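Local coordinates for GrgF (Penicillium sp. sh18, PDB 6LZH), which acts as a polyketide transferase in gregatin A biosynthesis, a fungal pathway in which polyketide chains are joined into an alkylated furanone, at residues Q225-T236 with Q248-P258. Numbering follows the deposited sequence.
Sequences QYISPTPAMMVT and QLNCFEHMKEP
M234, its CB directed toward helix 248-254, packs among Q248, C251, F252 and M255; strand 232-236 and the helix run nearly antiparallel (164°) in a beta-alpha-beta crossover of the alpha/beta hydrolase fold. With CG anti to the backbone N (chi1 -168°), the extended chain sets M234 SD 3.2 Å from Q248 O, and the bend at chi3 swings CE against C251 CB and M255 SD. M234 CB meets F252 CD1 obliquely at 3.9 Å. Toward the start of the strand, the methyl of M255, bent at chi3, sits with CE 3.5 Å from A232 CB, and I227 CD1 is a looser neighbour of the same methyl. Near the C-terminal end of the strand T236 and Q248 approach from opposite directions: T236 OG1 donates to Q248 OE1 (2.9 Å), tilted 35° from the amide plane, while T236 CG2 packs on the same amide. Q248 NE2 bonds C243 O and, weakly, D240, probably the acid of the catalytic triad. A valine in place of T236 would probably leave Q248 OE1 without this donor and its amide freer to turn. At the far end both segments are loops, each with a cis-proline. S228 OG donates to E257 O (2.7 Å); A232 N bonds P258 O weakly, and P258 CG rests over P229 O at 3.6 Å. One water accepts from S228 N and K256 N; another donates to T230 O and P258 O. The chemistry thus changes along the contact, from water-bridged backbone polar groups through a methionine-rich apolar centre to a buried amide whose two ends tie the strand to the probable catalytic acid.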
loop_
_atom_site.group_PDB
_atom_site.type_symbol
_atom_site.label_atom_id
_atom_site.label_comp_id
_atom_site.label_asym_id
_atom_site.label_seq_id
_atom_site.Cartn_x
_atom_site.Cartn_y
_atom_site.Cartn_z
ATOM N N GLN A 225 -3.478 -5.578 -14.504
ATOM C CA GLN A 225 -3.202 -5.324 -15.914
ATOM C C GLN A 225 -1.710 -5.337 -16.219
ATOM O O GLN A 225 -1.332 -5.502 -17.385
ATOM C CB GLN A 225 -3.820 -3.992 -16.358
ATOM C CG GLN A 225 -3.141 -2.772 -15.793
ATOM C CD GLN A 225 -3.814 -2.267 -14.525
ATOM O OE1 GLN A 225 -4.366 -3.057 -13.737
ATOM N NE2 GLN A 225 -3.798 -0.943 -14.329
ATOM N N TYR A 226 -0.858 -5.206 -15.200
ATOM C CA TYR A 226 0.590 -5.221 -15.391
ATOM C C TYR A 226 1.197 -6.615 -15.359
ATOM O O TYR A 226 2.411 -6.757 -15.553
ATOM C CB TYR A 226 1.276 -4.365 -14.329
ATOM C CG TYR A 226 0.788 -2.926 -14.267
ATOM C CD1 TYR A 226 0.728 -2.137 -15.407
ATOM C CD2 TYR A 226 0.400 -2.367 -13.068
ATOM C CE1 TYR A 226 0.307 -0.826 -15.354
ATOM C CE2 TYR A 226 -0.034 -1.052 -12.999
ATOM C CZ TYR A 226 -0.078 -0.286 -14.146
ATOM O OH TYR A 226 -0.513 1.026 -14.075
ATOM N N ILE A 227 0.414 -7.652 -15.085
ATOM C CA ILE A 227 0.999 -8.985 -15.082
ATOM C C ILE A 227 1.544 -9.321 -16.465
ATOM O O ILE A 227 2.686 -9.769 -16.609
ATOM C CB ILE A 227 -0.030 -10.018 -14.596
ATOM C CG1 ILE A 227 -0.425 -9.727 -13.140
ATOM C CG2 ILE A 227 0.520 -11.442 -14.779
ATOM C CD1 ILE A 227 -1.672 -10.473 -12.685
ATOM N N SER A 228 0.753 -9.082 -17.503
ATOM C CA SER A 228 1.208 -9.447 -18.838
ATOM C C SER A 228 2.502 -8.695 -19.158
ATOM O O SER A 228 2.618 -7.501 -18.860
ATOM C CB SER A 228 0.143 -9.142 -19.891
ATOM O OG SER A 228 0.684 -9.193 -21.203
ATOM N N PRO A 229 3.479 -9.339 -19.810
ATOM C CA PRO A 229 3.301 -10.616 -20.511
ATOM C C PRO A 229 3.597 -11.901 -19.723
ATOM O O PRO A 229 3.744 -12.958 -20.364
ATOM C CB PRO A 229 4.265 -10.481 -21.686
ATOM C CG PRO A 229 5.409 -9.684 -21.101
ATOM C CD PRO A 229 4.785 -8.722 -20.105
ATOM N N THR A 230 3.665 -11.830 -18.393
ATOM C CA THR A 230 3.841 -13.035 -17.582
ATOM C C THR A 230 2.580 -13.892 -17.629
ATOM O O THR A 230 1.523 -13.440 -17.178
ATOM C CB THR A 230 4.147 -12.678 -16.128
ATOM O OG1 THR A 230 5.366 -11.923 -16.048
ATOM C CG2 THR A 230 4.262 -13.961 -15.287
ATOM N N PRO A 231 2.643 -15.129 -18.130
ATOM C CA PRO A 231 1.431 -15.949 -18.239
ATOM C C PRO A 231 0.778 -16.175 -16.882
ATOM O O PRO A 231 1.447 -16.489 -15.897
ATOM C CB PRO A 231 1.949 -17.266 -18.834
ATOM C CG PRO A 231 3.250 -16.932 -19.452
ATOM C CD PRO A 231 3.837 -15.829 -18.637
ATOM N N ALA A 232 -0.546 -16.026 -16.841
ATOM C CA ALA A 232 -1.299 -16.104 -15.597
ATOM C C ALA A 232 -2.536 -16.970 -15.781
ATOM O O ALA A 232 -3.214 -16.898 -16.811
ATOM C CB ALA A 232 -1.726 -14.711 -15.107
ATOM N N MET A 233 -2.822 -17.798 -14.782
ATOM C CA MET A 233 -3.984 -18.667 -14.818
ATOM C C MET A 233 -4.851 -18.411 -13.600
ATOM O O MET A 233 -4.350 -18.392 -12.470
ATOM C CB MET A 233 -3.568 -20.135 -14.852
ATOM C CG MET A 233 -4.738 -21.050 -14.765
ATOM S SD MET A 233 -4.170 -22.772 -14.931
ATOM C CE MET A 233 -5.747 -23.621 -14.878
ATOM N N MET A 234 -6.150 -18.247 -13.815
ATOM C CA MET A 234 -7.076 -18.198 -12.700
ATOM C C MET A 234 -7.904 -19.468 -12.663
ATOM O O MET A 234 -8.366 -19.954 -13.709
ATOM C CB MET A 234 -8.015 -16.995 -12.785
ATOM C CG MET A 234 -8.762 -16.793 -11.465
ATOM S SD MET A 234 -9.775 -15.313 -11.522
ATOM C CE MET A 234 -8.537 -14.011 -11.534
ATOM N N VAL A 235 -8.112 -19.980 -11.454
ATOM C CA VAL A 235 -8.904 -21.188 -11.220
ATOM C C VAL A 235 -10.044 -20.815 -10.291
ATOM O O VAL A 235 -9.835 -20.586 -9.088
ATOM C CB VAL A 235 -8.061 -22.326 -10.640
ATOM C CG1 VAL A 235 -8.939 -23.550 -10.375
ATOM C CG2 VAL A 235 -6.923 -22.647 -11.600
ATOM N N THR A 236 -11.250 -20.744 -10.849
ATOM C CA THR A 236 -12.382 -20.107 -10.190
ATOM C C THR A 236 -13.482 -21.139 -9.980
ATOM O O THR A 236 -14.014 -21.678 -10.966
ATOM C CB THR A 236 -12.894 -18.927 -11.030
ATOM O OG1 THR A 236 -11.919 -17.874 -11.029
ATOM C CG2 THR A 236 -14.202 -18.388 -10.482
ATOM N N GLN A 248 -14.034 -12.750 -8.791
ATOM C CA GLN A 248 -12.879 -13.394 -9.428
ATOM C C GLN A 248 -12.885 -13.173 -10.939
ATOM O O GLN A 248 -11.841 -12.895 -11.546
ATOM C CB GLN A 248 -12.864 -14.902 -9.123
ATOM C CG GLN A 248 -12.801 -15.285 -7.629
ATOM C CD GLN A 248 -12.847 -16.801 -7.406
ATOM O OE1 GLN A 248 -12.186 -17.571 -8.118
ATOM N NE2 GLN A 248 -13.632 -17.238 -6.406
ATOM N N LEU A 249 -14.057 -13.288 -11.572
ATOM C CA LEU A 249 -14.125 -13.096 -13.020
ATOM C C LEU A 249 -13.911 -11.638 -13.383
ATOM O O LEU A 249 -13.317 -11.336 -14.424
ATOM C CB LEU A 249 -15.469 -13.588 -13.555
ATOM C CG LEU A 249 -15.643 -15.107 -13.371
ATOM C CD1 LEU A 249 -16.911 -15.612 -14.044
ATOM C CD2 LEU A 249 -14.405 -15.851 -13.885
ATOM N N ASN A 250 -14.354 -10.729 -12.516
ATOM C CA ASN A 250 -14.053 -9.315 -12.705
ATOM C C ASN A 250 -12.547 -9.086 -12.720
ATOM O O ASN A 250 -12.019 -8.389 -13.593
ATOM C CB ASN A 250 -14.734 -8.497 -11.602
ATOM C CG ASN A 250 -16.227 -8.280 -11.880
ATOM O OD1 ASN A 250 -16.684 -8.476 -13.013
ATOM N ND2 ASN A 250 -16.986 -7.864 -10.863
ATOM N N CYS A 251 -11.834 -9.707 -11.785
ATOM C CA CYS A 251 -10.380 -9.604 -11.792
ATOM C C CYS A 251 -9.797 -10.178 -13.086
ATOM O O CYS A 251 -8.944 -9.548 -13.733
ATOM C CB CYS A 251 -9.814 -10.303 -10.556
ATOM S SG CYS A 251 -8.017 -10.117 -10.357
ATOM N N PHE A 252 -10.249 -11.373 -13.483
ATOM C CA PHE A 252 -9.779 -11.954 -14.742
ATOM C C PHE A 252 -10.039 -11.012 -15.914
ATOM O O PHE A 252 -9.193 -10.867 -16.803
ATOM C CB PHE A 252 -10.439 -13.309 -15.003
ATOM C CG PHE A 252 -9.815 -14.078 -16.155
ATOM C CD1 PHE A 252 -8.648 -14.806 -15.955
ATOM C CD2 PHE A 252 -10.377 -14.062 -17.427
ATOM C CE1 PHE A 252 -8.041 -15.492 -16.989
ATOM C CE2 PHE A 252 -9.775 -14.778 -18.497
ATOM C CZ PHE A 252 -8.599 -15.482 -18.263
ATOM N N GLU A 253 -11.198 -10.352 -15.922
ATOM C CA GLU A 253 -11.514 -9.464 -17.033
ATOM C C GLU A 253 -10.555 -8.281 -17.091
ATOM O O GLU A 253 -10.225 -7.811 -18.183
ATOM C CB GLU A 253 -12.971 -9.010 -16.934
ATOM C CG GLU A 253 -13.933 -10.159 -17.241
ATOM C CD GLU A 253 -15.396 -9.775 -17.223
ATOM O OE1 GLU A 253 -15.830 -9.036 -18.132
ATOM O OE2 GLU A 253 -16.118 -10.233 -16.312
ATOM N N HIS A 254 -10.050 -7.825 -15.935
ATOM C CA HIS A 254 -9.094 -6.718 -15.893
ATOM C C HIS A 254 -7.686 -7.129 -16.301
ATOM O O HIS A 254 -6.868 -6.262 -16.626
ATOM C CB HIS A 254 -9.051 -6.106 -14.488
ATOM C CG HIS A 254 -10.199 -5.195 -14.198
ATOM N ND1 HIS A 254 -11.419 -5.653 -13.755
ATOM C CD2 HIS A 254 -10.313 -3.848 -14.292
ATOM C CE1 HIS A 254 -12.236 -4.626 -13.581
ATOM N NE2 HIS A 254 -11.589 -3.520 -13.903
ATOM N N MET A 255 -7.381 -8.423 -16.299
ATOM C CA MET A 255 -6.061 -8.860 -16.714
ATOM C C MET A 255 -5.925 -8.847 -18.243
ATOM O O MET A 255 -6.905 -8.929 -18.992
ATOM C CB MET A 255 -5.773 -10.264 -16.161
ATOM C CG MET A 255 -5.712 -10.283 -14.627
ATOM S SD MET A 255 -6.023 -11.909 -13.903
ATOM C CE MET A 255 -4.658 -12.854 -14.555
ATOM N N LYS A 256 -4.683 -8.747 -18.704
ATOM C CA LYS A 256 -4.374 -8.853 -20.125
ATOM C C LYS A 256 -3.922 -10.269 -20.493
ATOM O O LYS A 256 -3.491 -11.054 -19.638
ATOM C CB LYS A 256 -3.286 -7.855 -20.513
ATOM C CG LYS A 256 -3.724 -6.383 -20.471
ATOM C CD LYS A 256 -2.479 -5.497 -20.437
ATOM C CE LYS A 256 -2.627 -4.222 -21.241
ATOM N NZ LYS A 256 -3.590 -3.271 -20.623
ATOM N N GLU A 257 -4.003 -10.583 -21.793
ATOM C CA GLU A 257 -3.387 -11.803 -22.313
ATOM C C GLU A 257 -1.869 -11.686 -22.199
ATOM O O GLU A 257 -1.325 -10.585 -22.285
ATOM C CB GLU A 257 -3.781 -12.037 -23.777
ATOM C CG GLU A 257 -5.266 -12.379 -24.015
ATOM C CD GLU A 257 -5.664 -13.697 -23.388
ATOM O OE1 GLU A 257 -4.772 -14.563 -23.192
ATOM O OE2 GLU A 257 -6.870 -13.868 -23.105
ATOM N N PRO A 258 -1.151 -12.810 -22.021
ATOM C CA PRO A 258 -1.672 -14.183 -21.958
ATOM C C PRO A 258 -2.250 -14.541 -20.584
ATOM O O PRO A 258 -1.576 -14.454 -19.554
ATOM C CB PRO A 258 -0.442 -15.039 -22.285
ATOM C CG PRO A 258 0.721 -14.237 -21.739
ATOM C CD PRO A 258 0.316 -12.767 -21.864
HETATM O O HOH W 1 -2.370 -8.744 -17.216
HETATM O O HOH W 2 -0.431 -12.177 -18.332
#